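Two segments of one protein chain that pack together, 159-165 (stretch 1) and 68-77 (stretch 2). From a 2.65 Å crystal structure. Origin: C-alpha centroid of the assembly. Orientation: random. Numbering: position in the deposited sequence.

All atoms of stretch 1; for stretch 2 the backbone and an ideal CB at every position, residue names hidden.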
# COMPACT_ATOMS: atom_id res chain seq x y z
N ALA A 159 -11.84 0.24 -3.61
CA ALA A 159 -11.54 1.47 -4.35
C ALA A 159 -10.15 1.95 -3.93
O ALA A 159 -9.43 1.26 -3.20
CB ALA A 159 -12.63 2.53 -4.12
N MET A 160 -9.78 3.15 -4.39
CA MET A 160 -8.43 3.68 -4.17
C MET A 160 -8.05 3.69 -2.70
O MET A 160 -6.86 3.57 -2.37
CB MET A 160 -8.35 5.09 -4.74
CG MET A 160 -9.45 6.00 -4.19
SD MET A 160 -9.22 7.74 -4.59
CE MET A 160 -8.48 7.51 -6.19
N GLY A 161 -9.03 3.84 -1.81
CA GLY A 161 -8.75 3.94 -0.40
C GLY A 161 -8.09 2.71 0.18
O GLY A 161 -7.37 2.80 1.17
N ASP A 162 -8.31 1.55 -0.43
CA ASP A 162 -7.67 0.33 0.05
C ASP A 162 -6.22 0.19 -0.40
O ASP A 162 -5.49 -0.66 0.14
CB ASP A 162 -8.45 -0.90 -0.43
CG ASP A 162 -9.81 -1.01 0.21
OD1 ASP A 162 -10.76 -0.33 -0.26
OD2 ASP A 162 -9.92 -1.81 1.17
N ILE A 163 -5.78 1.00 -1.35
CA ILE A 163 -4.53 0.74 -2.05
C ILE A 163 -3.31 1.07 -1.20
O ILE A 163 -2.39 0.25 -1.14
CB ILE A 163 -4.53 1.49 -3.39
CG1 ILE A 163 -5.47 0.79 -4.36
CG2 ILE A 163 -3.12 1.58 -3.97
CD1 ILE A 163 -5.63 1.51 -5.68
N PRO A 164 -3.22 2.23 -0.52
CA PRO A 164 -1.99 2.49 0.27
C PRO A 164 -1.74 1.47 1.36
O PRO A 164 -0.64 0.88 1.40
CB PRO A 164 -2.24 3.90 0.83
CG PRO A 164 -3.18 4.52 -0.13
CD PRO A 164 -4.08 3.42 -0.58
N LEU A 165 -2.71 1.22 2.26
CA LEU A 165 -2.50 0.19 3.28
C LEU A 165 -2.40 -1.20 2.66
O LEU A 165 -1.65 -2.05 3.18
CB LEU A 165 -3.62 0.23 4.31
CG LEU A 165 -3.40 -0.68 5.52
CD1 LEU A 165 -2.13 -0.31 6.28
CD2 LEU A 165 -4.60 -0.65 6.44
N UNK A 68 3.16 9.16 -3.37
CA UNK A 68 2.46 7.89 -3.60
C UNK A 68 0.94 8.10 -3.69
O UNK A 68 0.31 7.80 -4.71
CB UNK A 68 2.79 6.90 -2.48
N UNK A 69 0.35 8.64 -2.62
CA UNK A 69 -1.11 8.68 -2.54
C UNK A 69 -1.69 9.69 -3.52
O UNK A 69 -2.80 9.47 -4.04
CB UNK A 69 -1.56 9.02 -1.12
N UNK A 70 -0.98 10.79 -3.80
CA UNK A 70 -1.39 11.67 -4.88
C UNK A 70 -1.34 10.95 -6.23
O UNK A 70 -2.25 11.09 -7.06
CB UNK A 70 -0.50 12.92 -4.91
N UNK A 71 -0.27 10.18 -6.46
CA UNK A 71 -0.18 9.38 -7.68
C UNK A 71 -1.38 8.45 -7.79
O UNK A 71 -1.95 8.28 -8.87
CB UNK A 71 1.12 8.58 -7.71
N UNK A 72 -1.78 7.85 -6.67
CA UNK A 72 -2.90 6.91 -6.72
C UNK A 72 -4.18 7.66 -7.07
O UNK A 72 -4.87 7.33 -8.04
CB UNK A 72 -3.06 6.17 -5.39
N UNK A 73 -4.49 8.69 -6.28
CA UNK A 73 -5.72 9.44 -6.49
C UNK A 73 -5.80 9.96 -7.91
O UNK A 73 -6.87 9.92 -8.54
CB UNK A 73 -5.82 10.60 -5.50
N UNK A 74 -4.67 10.40 -8.45
CA UNK A 74 -4.64 10.86 -9.83
C UNK A 74 -4.97 9.72 -10.79
O UNK A 74 -5.92 9.81 -11.59
CB UNK A 74 -3.27 11.46 -10.16
N UNK A 75 -4.20 8.62 -10.73
CA UNK A 75 -4.37 7.53 -11.68
C UNK A 75 -5.80 7.00 -11.68
O UNK A 75 -6.34 6.67 -12.74
CB UNK A 75 -3.39 6.40 -11.36
N UNK A 76 -6.44 6.93 -10.51
CA UNK A 76 -7.80 6.39 -10.50
C UNK A 76 -8.79 7.41 -11.06
O UNK A 76 -9.61 7.07 -11.92
CB UNK A 76 -8.20 5.98 -9.08
N UNK A 77 -8.73 8.65 -10.59
CA UNK A 77 -9.62 9.67 -11.13
C UNK A 77 -9.44 9.83 -12.64
O UNK A 77 -10.41 9.97 -13.39
CB UNK A 77 -9.37 11.01 -10.43

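Stretch 2 is helical throughout, with backbone bonds from each N to the O four residues back, starting with position 72 N to position 68 O at 2.9 Å. Stretch 1 offers this helix the side chains of Met160, Ile163 and Pro164. All three are apolar, so no charge or side-chain donor waits at the interface.

Position 68 points its CB toward stretch 1, but nothing there lies within 5.5 Å of it. The space would accept many side chains. It is Ser68, which makes no contact.

Position 69 points sideways, and its ideal CB is 4.9 Å from Pro164 CG. A medium side chain could bend back to cover the proline ring, whether apolar or polar with a partner of its own. It is Asn69. With chi1 in m, its end comes nearer than its CB, and OD1 sits 3.3 Å from Pro164 CG. This is a packing contact, since the ring carbon is no conventional donor; OD1 is hydrogen-bonded elsewhere in the structure.

Positions 70 and 71 are out of reach of stretch 1, which sets no preference. They are Ala70 and Ile71.

Position 72 points toward stretch 1. Its ideal CB is 4.8 Å from Ile163 CG2 and 5.4 Å from Met160 CB, leaving a gap that an apolar side chain could fill. Valine, isoleucine or leucine would be reasonable. It is Val72, with chi1 in t. Its CG1 lies 4.0 Å from Met160 CB and also 4.1 Å from Ile163 CD1, while its CG2 lies 4.0 Å from Ile163 CG2.

Position 73 points sideways, with its ideal CB 4.1 Å from Met160 CE. The thioether favours an aliphatic stem, while the end of a longer chain could continue past it. It is Arg73. Its CG packs 3.8 Å from Met160 SD, and its CA is 3.4 Å from Met160 CE. No hydrogen bond or salt bridge to stretch 1 forms.

Position 74 points away, so stretch 1 does not restrict it. It is Tyr74. Position 75 points sideways with nothing of stretch 1 near its CB, and several residue types would fit. It is Leu75, which makes no contact.

Position 76 points toward stretch 1, and its ideal CB is only 3.3 Å from Met160 CE. Such a tight approach favours a small residue, alanine or glycine. It is Ala76, whose CB meets Met160 CE at 3.3 Å.

Position 77 points sideways, with no close neighbour in stretch 1. Many residues would suit. It is Ala77.

Stretch 2 (68-77) SNAIVRYLAA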
# COMPACT_ATOMS: atom_id res chain seq x y z
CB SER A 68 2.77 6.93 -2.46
OG SER A 68 4.14 7.02 -2.08
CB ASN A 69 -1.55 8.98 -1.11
CG ASN A 69 -1.16 7.89 -0.13
OD1 ASN A 69 -0.78 6.78 -0.52
ND2 ASN A 69 -1.22 8.21 1.16
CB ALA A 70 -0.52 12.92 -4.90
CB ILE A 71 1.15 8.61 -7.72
CG1 ILE A 71 2.34 9.57 -7.81
CG2 ILE A 71 1.19 7.64 -8.89
CD1 ILE A 71 3.66 8.94 -7.49
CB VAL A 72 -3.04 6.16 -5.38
CG1 VAL A 72 -4.39 5.42 -5.30
CG2 VAL A 72 -1.87 5.19 -5.17
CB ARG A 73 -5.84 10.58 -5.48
CG ARG A 73 -6.29 10.10 -4.10
CD ARG A 73 -6.66 11.27 -3.20
NE ARG A 73 -5.45 12.00 -2.81
CZ ARG A 73 -4.76 11.75 -1.70
NH1 ARG A 73 -5.16 10.80 -0.86
NH2 ARG A 73 -3.66 12.44 -1.42
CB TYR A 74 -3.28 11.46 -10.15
CG TYR A 74 -3.15 11.69 -11.63
CD1 TYR A 74 -3.95 12.62 -12.27
CD2 TYR A 74 -2.27 10.93 -12.39
CE1 TYR A 74 -3.85 12.81 -13.63
CE2 TYR A 74 -2.16 11.12 -13.74
CZ TYR A 74 -2.95 12.06 -14.36
OH TYR A 74 -2.85 12.26 -15.71
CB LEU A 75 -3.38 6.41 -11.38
CG LEU A 75 -2.01 6.67 -12.02
CD1 LEU A 75 -0.94 5.73 -11.47
CD2 LEU A 75 -2.09 6.59 -13.54
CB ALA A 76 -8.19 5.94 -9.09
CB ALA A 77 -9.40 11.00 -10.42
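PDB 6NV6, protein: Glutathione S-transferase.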